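Local coordinates for protein phosphodiesterase (Candida albicans, PDB 6CPU) that belongs to the HD superfamily of phosphodiesterases and carries a zinc and a magnesium ion in a largely helical fold with a small parallel sheet near its N-terminus, at residues L5-L10 with K26-H31; L10-V15 with P45-F50; L89-F94 with L98-I103; E198-A203 with F259-R264. All blocks are in the same frame, centred on the assembly; numbering follows the deposited sequence.

Contact 1. Residues L5-L10 with K26-H31; sequences LSLVDL and KHLICH
Leu5, near the end of strand 2-6, and Leu7, just past it, face Leu28 and His31 of helix 25-34 on one face of the parallel sheet. Leu28 points from the helix toward the sheet and sets its CD1 between Leu5 and Leu7, 4.1 Å from Leu5 CB and 4.0 Å from Leu7 CG. The Leu7 and Leu28 side chains meet at about a right angle. Helix 25-34 leaves strand 16-21 and leads to strand 46-49, passing over strand 2-6 as the helix of a beta-alpha-beta crossover, so its inward positions suit branched aliphatic residues. One turn after Leu28, the torsion of His31 sets the ring anti to its backbone nitrogen (chi1 175°), where it lies obliquely against Leu5: Leu5 CD2 is 3.6 Å from His31 NE2, and Leu5 CD1 3.8 Å from His31 CD2. Histidine serves here because the CD2-NE2 side of its ring packs on the leucine methyls, while NE2 also has a hydrogen bond to Glu3 OE2. Where the strand ends, Ser6 OG donates to Val8 O at 2.6 Å.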
loop_
_atom_site.group_PDB
_atom_site.type_symbol
_atom_site.label_atom_id
_atom_site.label_comp_id
_atom_site.label_asym_id
_atom_site.label_seq_id
_atom_site.Cartn_x
_atom_site.Cartn_y
_atom_site.Cartn_z
ATOM N N LEU A 5 3.594 22.531 -14.503
ATOM C CA LEU A 5 2.368 22.085 -15.141
ATOM C C LEU A 5 1.493 23.310 -15.227
ATOM O O LEU A 5 1.163 23.894 -14.199
ATOM C CB LEU A 5 1.694 21.008 -14.301
ATOM C CG LEU A 5 2.589 19.846 -13.859
ATOM C CD1 LEU A 5 1.761 18.836 -13.095
ATOM C CD2 LEU A 5 3.272 19.161 -15.029
ATOM N N SER A 6 1.142 23.729 -16.443
ATOM C CA SER A 6 0.428 24.985 -16.627
ATOM C C SER A 6 -0.890 24.866 -17.378
ATOM O O SER A 6 -1.011 24.128 -18.361
ATOM C CB SER A 6 1.320 25.991 -17.358
ATOM O OG SER A 6 0.631 27.217 -17.508
ATOM N N LEU A 7 -1.868 25.631 -16.911
ATOM C CA LEU A 7 -3.152 25.758 -17.570
ATOM C C LEU A 7 -3.237 27.078 -18.335
ATOM O O LEU A 7 -4.259 27.365 -18.945
ATOM C CB LEU A 7 -4.282 25.681 -16.548
ATOM C CG LEU A 7 -4.564 24.283 -15.982
ATOM C CD1 LEU A 7 -5.545 24.349 -14.821
ATOM C CD2 LEU A 7 -5.095 23.369 -17.079
ATOM N N VAL A 8 -2.151 27.849 -18.314
ATOM C CA VAL A 8 -2.123 29.207 -18.863
ATOM C C VAL A 8 -0.800 29.480 -19.585
ATOM O O VAL A 8 0.091 28.632 -19.604
ATOM C CB VAL A 8 -2.332 30.257 -17.749
ATOM C CG1 VAL A 8 -3.709 30.114 -17.120
ATOM C CG2 VAL A 8 -1.246 30.147 -16.689
ATOM N N ASP A 9 -0.669 30.680 -20.160
ATOM C CA ASP A 9 0.492 31.039 -20.990
ATOM C C ASP A 9 1.779 31.352 -20.221
ATOM O O ASP A 9 2.875 31.201 -20.767
ATOM C CB ASP A 9 0.155 32.247 -21.869
ATOM C CG ASP A 9 -1.067 32.017 -22.722
ATOM O OD1 ASP A 9 -1.068 31.049 -23.514
ATOM O OD2 ASP A 9 -2.031 32.801 -22.592
ATOM N N LEU A 10 1.651 31.802 -18.975
ATOM C CA LEU A 10 2.799 32.265 -18.193
ATOM C C LEU A 10 3.938 31.239 -18.122
ATOM O O LEU A 10 3.703 30.044 -17.947
ATOM C CB LEU A 10 2.342 32.648 -16.782
ATOM C CG LEU A 10 3.419 33.029 -15.754
ATOM C CD1 LEU A 10 4.219 34.252 -16.193
ATOM C CD2 LEU A 10 2.763 33.267 -14.399
ATOM N N LYS A 26 -8.666 18.362 -16.412
ATOM C CA LYS A 26 -8.797 16.914 -16.429
ATOM C C LYS A 26 -7.518 16.244 -16.940
ATOM O O LYS A 26 -7.039 15.282 -16.345
ATOM C CB LYS A 26 -9.997 16.479 -17.261
ATOM C CG LYS A 26 -10.205 14.976 -17.258
ATOM C CD LYS A 26 -11.413 14.554 -18.081
ATOM C CE LYS A 26 -11.035 14.154 -19.497
ATOM N NZ LYS A 26 -12.234 13.635 -20.213
ATOM N N HIS A 27 -6.958 16.742 -18.038
ATOM C CA HIS A 27 -5.723 16.165 -18.550
ATOM C C HIS A 27 -4.532 16.360 -17.587
ATOM O O HIS A 27 -3.687 15.458 -17.428
ATOM C CB HIS A 27 -5.407 16.696 -19.944
ATOM C CG HIS A 27 -6.277 16.119 -21.020
ATOM N ND1 HIS A 27 -6.570 16.800 -22.183
ATOM C CD2 HIS A 27 -6.910 14.927 -21.113
ATOM C CE1 HIS A 27 -7.341 16.050 -22.948
ATOM N NE2 HIS A 27 -7.565 14.909 -22.321
ATOM N N LEU A 28 -4.476 17.518 -16.932
ATOM C CA LEU A 28 -3.468 17.770 -15.885
ATOM C C LEU A 28 -3.593 16.748 -14.734
ATOM O O LEU A 28 -2.595 16.162 -14.295
ATOM C CB LEU A 28 -3.603 19.202 -15.356
ATOM C CG LEU A 28 -2.428 19.733 -14.535
ATOM C CD1 LEU A 28 -2.359 21.260 -14.588
ATOM C CD2 LEU A 28 -2.524 19.277 -13.092
ATOM N N ILE A 29 -4.820 16.510 -14.284
ATOM C CA ILE A 29 -5.088 15.514 -13.227
ATOM C C ILE A 29 -4.629 14.114 -13.660
ATOM O O ILE A 29 -3.998 13.394 -12.881
ATOM C CB ILE A 29 -6.575 15.501 -12.822
ATOM C CG1 ILE A 29 -6.921 16.782 -12.055
ATOM C CG2 ILE A 29 -6.896 14.315 -11.930
ATOM C CD1 ILE A 29 -8.415 17.008 -11.882
ATOM N N CYS A 30 -4.901 13.748 -14.910
ATOM C CA CYS A 30 -4.516 12.425 -15.402
ATOM C C CYS A 30 -3.000 12.257 -15.415
ATOM O O CYS A 30 -2.490 11.188 -15.094
ATOM C CB CYS A 30 -5.090 12.167 -16.782
ATOM S SG CYS A 30 -6.874 11.928 -16.757
ATOM N N HIS A 31 -2.286 13.315 -15.782
ATOM C CA HIS A 31 -0.822 13.334 -15.718
ATOM C C HIS A 31 -0.346 13.053 -14.288
ATOM O O HIS A 31 0.599 12.282 -14.084
ATOM C CB HIS A 31 -0.335 14.700 -16.205
ATOM C CG HIS A 31 1.135 14.925 -16.080
ATOM N ND1 HIS A 31 2.047 14.407 -16.974
ATOM C CD2 HIS A 31 1.849 15.660 -15.200
ATOM C CE1 HIS A 31 3.262 14.801 -16.638
ATOM N NE2 HIS A 31 3.170 15.558 -15.562
#

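Contact 2. Residues L10-V15 with P45-F50; sequences LEIPQV and PIVIIF
Ile12 drops from the loop between strands 2-6 and 16-21 onto Val47 and Ile49 of strand 46-49, an inner strand of the four-stranded parallel sheet, on the face that helix 110-124 also covers. Its CB is directed at the strand. From there CG1 takes the crowded position between the backbone nitrogen and the carbonyl carbon (chi1 51°), which drives the long branch down toward the sheet. CG1 passes alongside Val15 of the same loop, with CG2 of Val15 3.8 Å away. The extended second torsion then carries CD1 into a three-way aliphatic meeting: 3.9 Å from Val47 CG1, 4.2 Å from Ile49 CD1, which it faces tip to tip, and close to Val15 CG2 as well. The CG1-CD1 arm of Ile12 is thus what reaches the strand, where Val47 and Ile49 are beta-branched residues, a type that favours extended backbone. Ile12 O accepts from Val15 N at 3.2 Å and is also hydrogen-bonded to Thr16 OG1. Beyond, Val15 and Val47 both touch Ile117 of helix 110-124. Toward the other end, the exposed Leu10 lays CD2 4.3 Å from Ile49 CG2, and the CD1 methyl of Ile49 lies 3.9 Å from Leu10 O.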
loop_
_atom_site.group_PDB
_atom_site.type_symbol
_atom_site.label_atom_id
_atom_site.label_comp_id
_atom_site.label_asym_id
_atom_site.label_seq_id
_atom_site.Cartn_x
_atom_site.Cartn_y
_atom_site.Cartn_z
ATOM N N LEU A 10 1.651 31.802 -18.975
ATOM C CA LEU A 10 2.799 32.265 -18.193
ATOM C C LEU A 10 3.938 31.239 -18.122
ATOM O O LEU A 10 3.703 30.044 -17.947
ATOM C CB LEU A 10 2.342 32.648 -16.782
ATOM C CG LEU A 10 3.419 33.029 -15.754
ATOM C CD1 LEU A 10 4.219 34.252 -16.193
ATOM C CD2 LEU A 10 2.763 33.267 -14.399
ATOM N N GLU A 11 5.166 31.722 -18.286
ATOM C CA GLU A 11 6.361 30.918 -18.099
ATOM C C GLU A 11 7.175 31.485 -16.939
ATOM O O GLU A 11 7.191 32.696 -16.719
ATOM C CB GLU A 11 7.190 30.891 -19.381
ATOM C CG GLU A 11 6.558 30.047 -20.475
ATOM C CD GLU A 11 7.369 30.028 -21.757
ATOM O OE1 GLU A 11 8.616 29.947 -21.690
ATOM O OE2 GLU A 11 6.749 30.083 -22.841
ATOM N N ILE A 12 7.834 30.593 -16.200
ATOM C CA ILE A 12 8.647 30.953 -15.037
ATOM C C ILE A 12 10.009 30.283 -15.189
ATOM O O ILE A 12 10.371 29.414 -14.395
ATOM C CB ILE A 12 7.974 30.544 -13.699
ATOM C CG1 ILE A 12 7.527 29.072 -13.708
ATOM C CG2 ILE A 12 6.766 31.423 -13.414
ATOM C CD1 ILE A 12 6.977 28.595 -12.381
ATOM N N PRO A 13 10.782 30.691 -16.216
ATOM C CA PRO A 13 11.974 29.933 -16.622
ATOM C C PRO A 13 13.063 29.819 -15.558
ATOM O O PRO A 13 13.842 28.864 -15.591
ATOM C CB PRO A 13 12.499 30.710 -17.841
ATOM C CG PRO A 13 11.921 32.079 -17.705
ATOM C CD PRO A 13 10.591 31.899 -17.041
ATOM N N GLN A 14 13.123 30.785 -14.644
ATOM C CA GLN A 14 14.121 30.781 -13.568
ATOM C C GLN A 14 14.084 29.512 -12.710
ATOM O O GLN A 14 15.113 29.109 -12.170
ATOM C CB GLN A 14 13.961 32.014 -12.661
ATOM C CG GLN A 14 12.555 32.212 -12.094
ATOM C CD GLN A 14 12.533 32.901 -10.734
ATOM O OE1 GLN A 14 13.574 33.282 -10.191
ATOM N NE2 GLN A 14 11.336 33.061 -10.175
ATOM N N VAL A 15 12.906 28.891 -12.594
ATOM C CA VAL A 15 12.731 27.681 -11.780
ATOM C C VAL A 15 12.379 26.419 -12.581
ATOM O O VAL A 15 12.244 25.345 -11.999
ATOM C CB VAL A 15 11.657 27.890 -10.681
ATOM C CG1 VAL A 15 12.080 29.002 -9.733
ATOM C CG2 VAL A 15 10.288 28.197 -11.279
ATOM N N PRO A 45 10.348 19.305 -7.158
ATOM C CA PRO A 45 9.129 20.041 -6.860
ATOM C C PRO A 45 8.295 20.217 -8.116
ATOM O O PRO A 45 8.859 20.348 -9.216
ATOM C CB PRO A 45 9.623 21.394 -6.366
ATOM C CG PRO A 45 11.067 21.229 -6.087
ATOM C CD PRO A 45 11.561 20.100 -6.922
ATOM N N ILE A 46 6.979 20.190 -7.948
ATOM C CA ILE A 46 6.050 20.404 -9.038
ATOM C C ILE A 46 5.337 21.729 -8.798
ATOM O O ILE A 46 4.796 21.969 -7.707
ATOM C CB ILE A 46 5.037 19.259 -9.163
ATOM C CG1 ILE A 46 5.754 17.970 -9.578
ATOM C CG2 ILE A 46 3.919 19.619 -10.156
ATOM C CD1 ILE A 46 4.882 16.741 -9.505
ATOM N N VAL A 47 5.340 22.589 -9.814
ATOM C CA VAL A 47 4.624 23.873 -9.756
ATOM C C VAL A 47 3.431 23.798 -10.693
ATOM O O VAL A 47 3.590 23.455 -11.869
ATOM C CB VAL A 47 5.519 25.066 -10.170
ATOM C CG1 VAL A 47 4.716 26.362 -10.170
ATOM C CG2 VAL A 47 6.730 25.180 -9.258
ATOM N N ILE A 48 2.236 24.072 -10.176
ATOM C CA ILE A 48 1.032 24.137 -11.011
ATOM C C ILE A 48 0.582 25.594 -11.140
ATOM O O ILE A 48 0.367 26.266 -10.144
ATOM C CB ILE A 48 -0.109 23.258 -10.474
ATOM C CG1 ILE A 48 0.360 21.803 -10.343
ATOM C CG2 ILE A 48 -1.318 23.314 -11.401
ATOM C CD1 ILE A 48 -0.687 20.866 -9.778
ATOM N N ILE A 49 0.443 26.053 -12.384
ATOM C CA ILE A 49 0.030 27.432 -12.677
ATOM C C ILE A 49 -1.420 27.420 -13.130
ATOM O O ILE A 49 -1.748 26.864 -14.181
ATOM C CB ILE A 49 0.925 28.087 -13.752
ATOM C CG1 ILE A 49 2.402 27.853 -13.427
ATOM C CG2 ILE A 49 0.650 29.592 -13.833
ATOM C CD1 ILE A 49 3.364 28.382 -14.474
ATOM N N PHE A 50 -2.280 28.006 -12.302
ATOM C CA PHE A 50 -3.695 28.198 -12.615
ATOM C C PHE A 50 -3.930 29.601 -13.181
ATOM O O PHE A 50 -3.077 30.479 -13.032
ATOM C CB PHE A 50 -4.548 28.045 -11.353
ATOM C CG PHE A 50 -4.599 26.651 -10.824
ATOM C CD1 PHE A 50 -5.535 25.749 -11.308
ATOM C CD2 PHE A 50 -3.712 26.235 -9.841
ATOM C CE1 PHE A 50 -5.596 24.454 -10.820
ATOM C CE2 PHE A 50 -3.770 24.939 -9.347
ATOM C CZ PHE A 50 -4.716 24.052 -9.834
#

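Contact 3. Residues L89-F94 with L98-I103; sequences LLIQFF and LNILMI
Ile91 CG2 is the hub where helix 84-94 meets strand 100-103. The sulfur of Met102 comes closest, with SD 3.6 Å from that methyl and 3.7 Å from Ile91 CB, the two side chains crossing at a slant. From the other strand residue, both CD1 and CG2 of Ile100 reach the same methyl at 3.9 Å, here with the side chains at about a right angle. The methionine bends at its last torsion (chi3 -78°), turning CE toward the helix backbone, 4.3 Å from Gln92 N. Flexible methionine can follow the curve of a helix in this way, whereas isoleucine holds its CG2 methyl at the beta carbon, close to the backbone. The helix and strand run antiparallel at 172°, their segment axes 9.8 Å apart, as expected of a beta-alpha-beta crossover: strand 46-49, helix 84-94, then the parallel edge strand 100-103. Ile100 is backed by Ile46 and Ile48 of the neighbouring strand, and Met102 by Phe50, while Ile91 also touches Phe25 and Leu32 of helix 25-34, its companion on this face. Away from the sheet, Phe93 lays its CD2 over the centre of the Phe94 ring, 3.6 Å above the plane. That side of the helix turns to the main helical body, where Leu89 and Phe93 meet Leu183, Phe94 meets Met190, and Phe93 makes a cation-pi contact with Lys389.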
loop_
_atom_site.group_PDB
_atom_site.type_symbol
_atom_site.label_atom_id
_atom_site.label_comp_id
_atom_site.label_asym_id
_atom_site.label_seq_id
_atom_site.Cartn_x
_atom_site.Cartn_y
_atom_site.Cartn_z
ATOM N N LEU A 89 -8.415 22.668 -3.761
ATOM C CA LEU A 89 -8.784 21.641 -2.790
ATOM C C LEU A 89 -8.497 20.240 -3.333
ATOM O O LEU A 89 -7.924 19.395 -2.616
ATOM C CB LEU A 89 -10.265 21.763 -2.417
ATOM C CG LEU A 89 -10.873 20.715 -1.481
ATOM C CD1 LEU A 89 -10.098 20.657 -0.182
ATOM C CD2 LEU A 89 -12.346 21.012 -1.210
ATOM N N LEU A 90 -8.871 20.015 -4.592
ATOM C CA LEU A 90 -8.630 18.733 -5.252
ATOM C C LEU A 90 -7.125 18.372 -5.267
ATOM O O LEU A 90 -6.746 17.272 -4.897
ATOM C CB LEU A 90 -9.185 18.768 -6.672
ATOM C CG LEU A 90 -9.360 17.433 -7.418
ATOM C CD1 LEU A 90 -10.442 17.542 -8.493
ATOM C CD2 LEU A 90 -8.060 16.959 -8.050
ATOM N N ILE A 91 -6.291 19.299 -5.716
ATOM C CA ILE A 91 -4.844 19.087 -5.798
ATOM C C ILE A 91 -4.238 18.882 -4.401
ATOM O O ILE A 91 -3.462 17.946 -4.177
ATOM C CB ILE A 91 -4.164 20.283 -6.522
ATOM C CG1 ILE A 91 -4.538 20.321 -8.017
ATOM C CG2 ILE A 91 -2.656 20.254 -6.374
ATOM C CD1 ILE A 91 -4.295 19.025 -8.779
ATOM N N GLN A 92 -4.590 19.761 -3.468
ATOM C CA GLN A 92 -4.099 19.678 -2.094
ATOM C C GLN A 92 -4.376 18.310 -1.445
ATOM O O GLN A 92 -3.513 17.758 -0.744
ATOM C CB GLN A 92 -4.751 20.792 -1.274
ATOM C CG GLN A 92 -4.132 21.078 0.071
ATOM C CD GLN A 92 -4.929 22.105 0.867
ATOM O OE1 GLN A 92 -6.164 22.171 0.785
ATOM N NE2 GLN A 92 -4.229 22.904 1.645
ATOM N N PHE A 93 -5.583 17.785 -1.643
ATOM C CA PHE A 93 -6.015 16.561 -0.980
ATOM C C PHE A 93 -5.584 15.314 -1.728
ATOM O O PHE A 93 -4.970 14.420 -1.147
ATOM C CB PHE A 93 -7.538 16.510 -0.792
ATOM C CG PHE A 93 -8.004 15.269 -0.070
ATOM C CD1 PHE A 93 -7.834 15.153 1.299
ATOM C CD2 PHE A 93 -8.572 14.218 -0.760
ATOM C CE1 PHE A 93 -8.233 14.011 1.968
ATOM C CE2 PHE A 93 -8.980 13.070 -0.103
ATOM C CZ PHE A 93 -8.821 12.973 1.269
ATOM N N PHE A 94 -5.919 15.237 -3.006
ATOM C CA PHE A 94 -5.645 14.013 -3.770
ATOM C C PHE A 94 -4.196 13.885 -4.197
ATOM O O PHE A 94 -3.754 12.785 -4.477
ATOM C CB PHE A 94 -6.565 13.889 -4.978
ATOM C CG PHE A 94 -8.014 13.756 -4.600
ATOM C CD1 PHE A 94 -8.530 12.538 -4.190
ATOM C CD2 PHE A 94 -8.848 14.863 -4.614
ATOM C CE1 PHE A 94 -9.867 12.420 -3.836
ATOM C CE2 PHE A 94 -10.174 14.753 -4.241
ATOM C CZ PHE A 94 -10.685 13.534 -3.855
ATOM N N LEU A 98 2.724 14.501 -3.972
ATOM C CA LEU A 98 3.559 14.953 -5.089
ATOM C C LEU A 98 4.351 16.266 -4.938
ATOM O O LEU A 98 4.873 16.769 -5.939
ATOM C CB LEU A 98 2.694 15.035 -6.361
ATOM C CG LEU A 98 2.141 13.707 -6.867
ATOM C CD1 LEU A 98 1.304 13.937 -8.119
ATOM C CD2 LEU A 98 3.266 12.725 -7.158
ATOM N N ASN A 99 4.439 16.825 -3.741
ATOM C CA ASN A 99 5.291 18.022 -3.482
ATOM C C ASN A 99 4.957 19.189 -4.403
ATOM O O ASN A 99 5.823 19.689 -5.120
ATOM C CB ASN A 99 6.765 17.673 -3.616
ATOM C CG ASN A 99 7.112 16.404 -2.897
ATOM O OD1 ASN A 99 7.007 16.335 -1.666
ATOM N ND2 ASN A 99 7.497 15.373 -3.658
ATOM N N ILE A 100 3.684 19.583 -4.393
ATOM C CA ILE A 100 3.173 20.581 -5.337
ATOM C C ILE A 100 3.092 21.969 -4.698
ATOM O O ILE A 100 2.618 22.104 -3.566
ATOM C CB ILE A 100 1.781 20.177 -5.862
ATOM C CG1 ILE A 100 1.886 18.954 -6.780
ATOM C CG2 ILE A 100 1.116 21.339 -6.586
ATOM C CD1 ILE A 100 0.582 18.227 -7.028
ATOM N N LEU A 101 3.563 22.978 -5.431
ATOM C CA LEU A 101 3.275 24.395 -5.158
ATOM C C LEU A 101 2.309 24.919 -6.220
ATOM O O LEU A 101 2.580 24.785 -7.415
ATOM C CB LEU A 101 4.550 25.217 -5.231
ATOM C CG LEU A 101 4.393 26.702 -4.909
ATOM C CD1 LEU A 101 3.809 26.884 -3.512
ATOM C CD2 LEU A 101 5.731 27.393 -5.021
ATOM N N MET A 102 1.195 25.496 -5.788
ATOM C CA MET A 102 0.199 26.059 -6.700
ATOM C C MET A 102 0.335 27.576 -6.734
ATOM O O MET A 102 0.398 28.216 -5.682
ATOM C CB MET A 102 -1.212 25.692 -6.246
ATOM C CG MET A 102 -1.543 24.219 -6.389
ATOM S SD MET A 102 -3.216 23.797 -5.869
ATOM C CE MET A 102 -3.050 23.766 -4.097
ATOM N N ILE A 103 0.373 28.144 -7.936
ATOM C CA ILE A 103 0.347 29.599 -8.101
ATOM C C ILE A 103 -0.752 30.009 -9.074
ATOM O O ILE A 103 -1.203 29.208 -9.889
ATOM C CB ILE A 103 1.708 30.162 -8.589
ATOM C CG1 ILE A 103 1.992 29.780 -10.040
ATOM C CG2 ILE A 103 2.845 29.687 -7.695
ATOM C CD1 ILE A 103 3.380 30.174 -10.506
#

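Contact 4. Residues E198-A203 with F259-R264; sequences ELLQDA and FIFIVR
Leu199 and Leu200, in the connection between helices 177-193 and 205-216, pack on Phe261 of helix 253-264 within the helical body of the phosphodiesterase. Leu199 closes a short 3-10 segment and aims its CB at the far end of the phenylalanine ring, 3.7 Å from Phe261 CZ and 4.0 Å from Phe261 CE2. The rest of its side chain continues to Cys30 and Phe33 of helix 25-34, so one leucine joins three parts of the chain. Leu200 arrives from the other side of the ring tip: its CD2 lies 3.8 Å from Phe261 CZ and 4.1 Å from Phe261 CE1, the two side chains meeting at a slant. Phenylalanine suits this place because its long, flat ring spans from the helix to the loop, with CZ held between two leucines; the ring of Phe196 adds a further contact. Past the leucines the chain turns polar: the buried Arg264 is gripped by Phe33 O at NH2 and by a salt bridge from NH1 to Asp228 OD1, and the other oxygen of that carboxylate, OD2, is hydrogen-bonded to the backbone N of Gln201. Arg264 NH2 also reaches back to the loop through a water at the edge of the guanidinium, in its plane, 3.0 Å from Arg264 NH2 and 2.8 Å from Leu199 O.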
loop_
_atom_site.group_PDB
_atom_site.type_symbol
_atom_site.label_atom_id
_atom_site.label_comp_id
_atom_site.label_asym_id
_atom_site.label_seq_id
_atom_site.Cartn_x
_atom_site.Cartn_y
_atom_site.Cartn_z
ATOM N N GLU A 198 -7.931 3.860 -18.911
ATOM C CA GLU A 198 -7.046 4.459 -19.908
ATOM C C GLU A 198 -5.744 4.976 -19.308
ATOM O O GLU A 198 -4.825 5.276 -20.045
ATOM C CB GLU A 198 -7.738 5.605 -20.644
ATOM C CG GLU A 198 -8.799 5.150 -21.632
ATOM C CD GLU A 198 -9.565 6.316 -22.225
ATOM O OE1 GLU A 198 -8.947 7.361 -22.528
ATOM O OE2 GLU A 198 -10.797 6.195 -22.374
ATOM N N LEU A 199 -5.680 5.092 -17.985
ATOM C CA LEU A 199 -4.470 5.556 -17.304
ATOM C C LEU A 199 -3.500 4.418 -17.002
ATOM O O LEU A 199 -2.418 4.661 -16.478
ATOM C CB LEU A 199 -4.830 6.312 -16.016
ATOM C CG LEU A 199 -5.721 7.553 -16.191
ATOM C CD1 LEU A 199 -5.885 8.311 -14.887
ATOM C CD2 LEU A 199 -5.162 8.478 -17.253
ATOM N N LEU A 200 -3.885 3.185 -17.333
ATOM C CA LEU A 200 -2.973 2.045 -17.259
ATOM C C LEU A 200 -2.249 1.900 -18.585
ATOM O O LEU A 200 -2.828 2.151 -19.638
ATOM C CB LEU A 200 -3.739 0.756 -16.945
ATOM C CG LEU A 200 -4.607 0.766 -15.688
ATOM C CD1 LEU A 200 -5.312 -0.573 -15.549
ATOM C CD2 LEU A 200 -3.803 1.087 -14.435
ATOM N N GLN A 201 -0.989 1.472 -18.544
ATOM C CA GLN A 201 -0.200 1.352 -19.768
ATOM C C GLN A 201 -0.652 0.222 -20.692
ATOM O O GLN A 201 -0.672 0.385 -21.910
ATOM C CB GLN A 201 1.278 1.192 -19.452
ATOM C CG GLN A 201 2.170 1.574 -20.624
ATOM C CD GLN A 201 3.643 1.504 -20.285
ATOM O OE1 GLN A 201 4.071 0.683 -19.471
ATOM N NE2 GLN A 201 4.431 2.368 -20.909
ATOM N N ASP A 202 -0.993 -0.927 -20.117
ATOM C CA ASP A 202 -1.420 -2.089 -20.905
ATOM C C ASP A 202 -2.682 -2.716 -20.309
ATOM O O ASP A 202 -2.611 -3.531 -19.392
ATOM C CB ASP A 202 -0.283 -3.106 -20.956
ATOM C CG ASP A 202 -0.573 -4.290 -21.868
ATOM O OD1 ASP A 202 -1.623 -4.328 -22.553
ATOM O OD2 ASP A 202 0.279 -5.200 -21.881
ATOM N N ALA A 203 -3.831 -2.333 -20.859
ATOM C CA ALA A 203 -5.112 -2.927 -20.509
ATOM C C ALA A 203 -5.642 -3.815 -21.647
ATOM O O ALA A 203 -6.850 -4.020 -21.767
ATOM C CB ALA A 203 -6.114 -1.823 -20.169
ATOM N N PHE A 259 -10.927 4.414 -6.827
ATOM C CA PHE A 259 -10.588 4.085 -5.450
ATOM C C PHE A 259 -9.176 3.500 -5.350
ATOM O O PHE A 259 -8.395 3.894 -4.486
ATOM C CB PHE A 259 -11.647 3.126 -4.890
ATOM C CG PHE A 259 -11.229 2.366 -3.661
ATOM C CD1 PHE A 259 -10.962 3.016 -2.467
ATOM C CD2 PHE A 259 -11.135 0.977 -3.691
ATOM C CE1 PHE A 259 -10.603 2.306 -1.337
ATOM C CE2 PHE A 259 -10.780 0.265 -2.565
ATOM C CZ PHE A 259 -10.508 0.932 -1.379
ATOM N N ILE A 260 -8.855 2.574 -6.244
ATOM C CA ILE A 260 -7.555 1.908 -6.188
ATOM C C ILE A 260 -6.413 2.850 -6.560
ATOM O O ILE A 260 -5.313 2.754 -5.990
ATOM C CB ILE A 260 -7.535 0.644 -7.073
ATOM C CG1 ILE A 260 -8.573 -0.351 -6.550
ATOM C CG2 ILE A 260 -6.152 -0.002 -7.073
ATOM C CD1 ILE A 260 -9.074 -1.297 -7.610
ATOM N N PHE A 261 -6.652 3.764 -7.503
ATOM C CA PHE A 261 -5.646 4.792 -7.818
ATOM C C PHE A 261 -5.347 5.653 -6.597
ATOM O O PHE A 261 -4.184 5.976 -6.315
ATOM C CB PHE A 261 -6.089 5.685 -8.978
ATOM C CG PHE A 261 -5.626 5.222 -10.319
ATOM C CD1 PHE A 261 -6.292 4.212 -10.990
ATOM C CD2 PHE A 261 -4.550 5.841 -10.942
ATOM C CE1 PHE A 261 -5.878 3.793 -12.240
ATOM C CE2 PHE A 261 -4.129 5.428 -12.195
ATOM C CZ PHE A 261 -4.789 4.396 -12.841
ATOM N N ILE A 262 -6.400 6.022 -5.874
ATOM C CA ILE A 262 -6.284 6.799 -4.641
ATOM C C ILE A 262 -5.466 6.041 -3.598
ATOM O O ILE A 262 -4.597 6.627 -2.970
ATOM C CB ILE A 262 -7.674 7.114 -4.012
ATOM C CG1 ILE A 262 -8.515 8.106 -4.831
ATOM C CG2 ILE A 262 -7.549 7.573 -2.568
ATOM C CD1 ILE A 262 -7.817 8.896 -5.883
ATOM N N VAL A 263 -5.723 4.737 -3.453
ATOM C CA VAL A 263 -4.950 3.899 -2.527
ATOM C C VAL A 263 -3.483 3.841 -2.954
ATOM O O VAL A 263 -2.587 4.049 -2.128
ATOM C CB VAL A 263 -5.504 2.452 -2.440
ATOM C CG1 VAL A 263 -4.545 1.555 -1.668
ATOM C CG2 VAL A 263 -6.874 2.434 -1.785
ATOM N N ARG A 264 -3.235 3.566 -4.229
ATOM C CA ARG A 264 -1.848 3.505 -4.740
ATOM C C ARG A 264 -1.099 4.805 -4.439
ATOM O O ARG A 264 0.067 4.781 -4.017
ATOM C CB ARG A 264 -1.829 3.200 -6.235
ATOM C CG ARG A 264 -0.441 3.084 -6.818
ATOM C CD ARG A 264 -0.486 2.740 -8.288
ATOM N NE ARG A 264 -0.753 3.910 -9.129
ATOM C CZ ARG A 264 -0.734 3.906 -10.456
ATOM N NH1 ARG A 264 -0.518 2.784 -11.124
ATOM N NH2 ARG A 264 -0.933 5.034 -11.128
HETATM O O HOH W 1 -0.956 4.902 -14.086
#

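How the contacts relate
Contacts 1, 2 and 3 share one parallel sheet; contact 4 lies in the helical body and meets the helices that cover the sheet. Strand 46-49 is the spine: Ile49 N lies 2.9 Å from Leu5 O of contact 1, and Ile46 O 2.8 Å from Leu101 N of contact 3. Contacts 1 and 3 put their helices on one face, where Ile29 CD1 meets Leu90 CD2 at 3.8 Å, while contact 2 covers the opposite face. Contact 4 touches contact 1 (Cys30 CB to Leu199 CD2, 3.7 Å) and contact 3 (Phe94 CD1 to Ile262 CD1, 4.1 Å) but stays about 13 Å from contact 2 at nearest atoms. Its Arg264 packs on Phe276 of helix 276-292, which carries the zinc ligand His278.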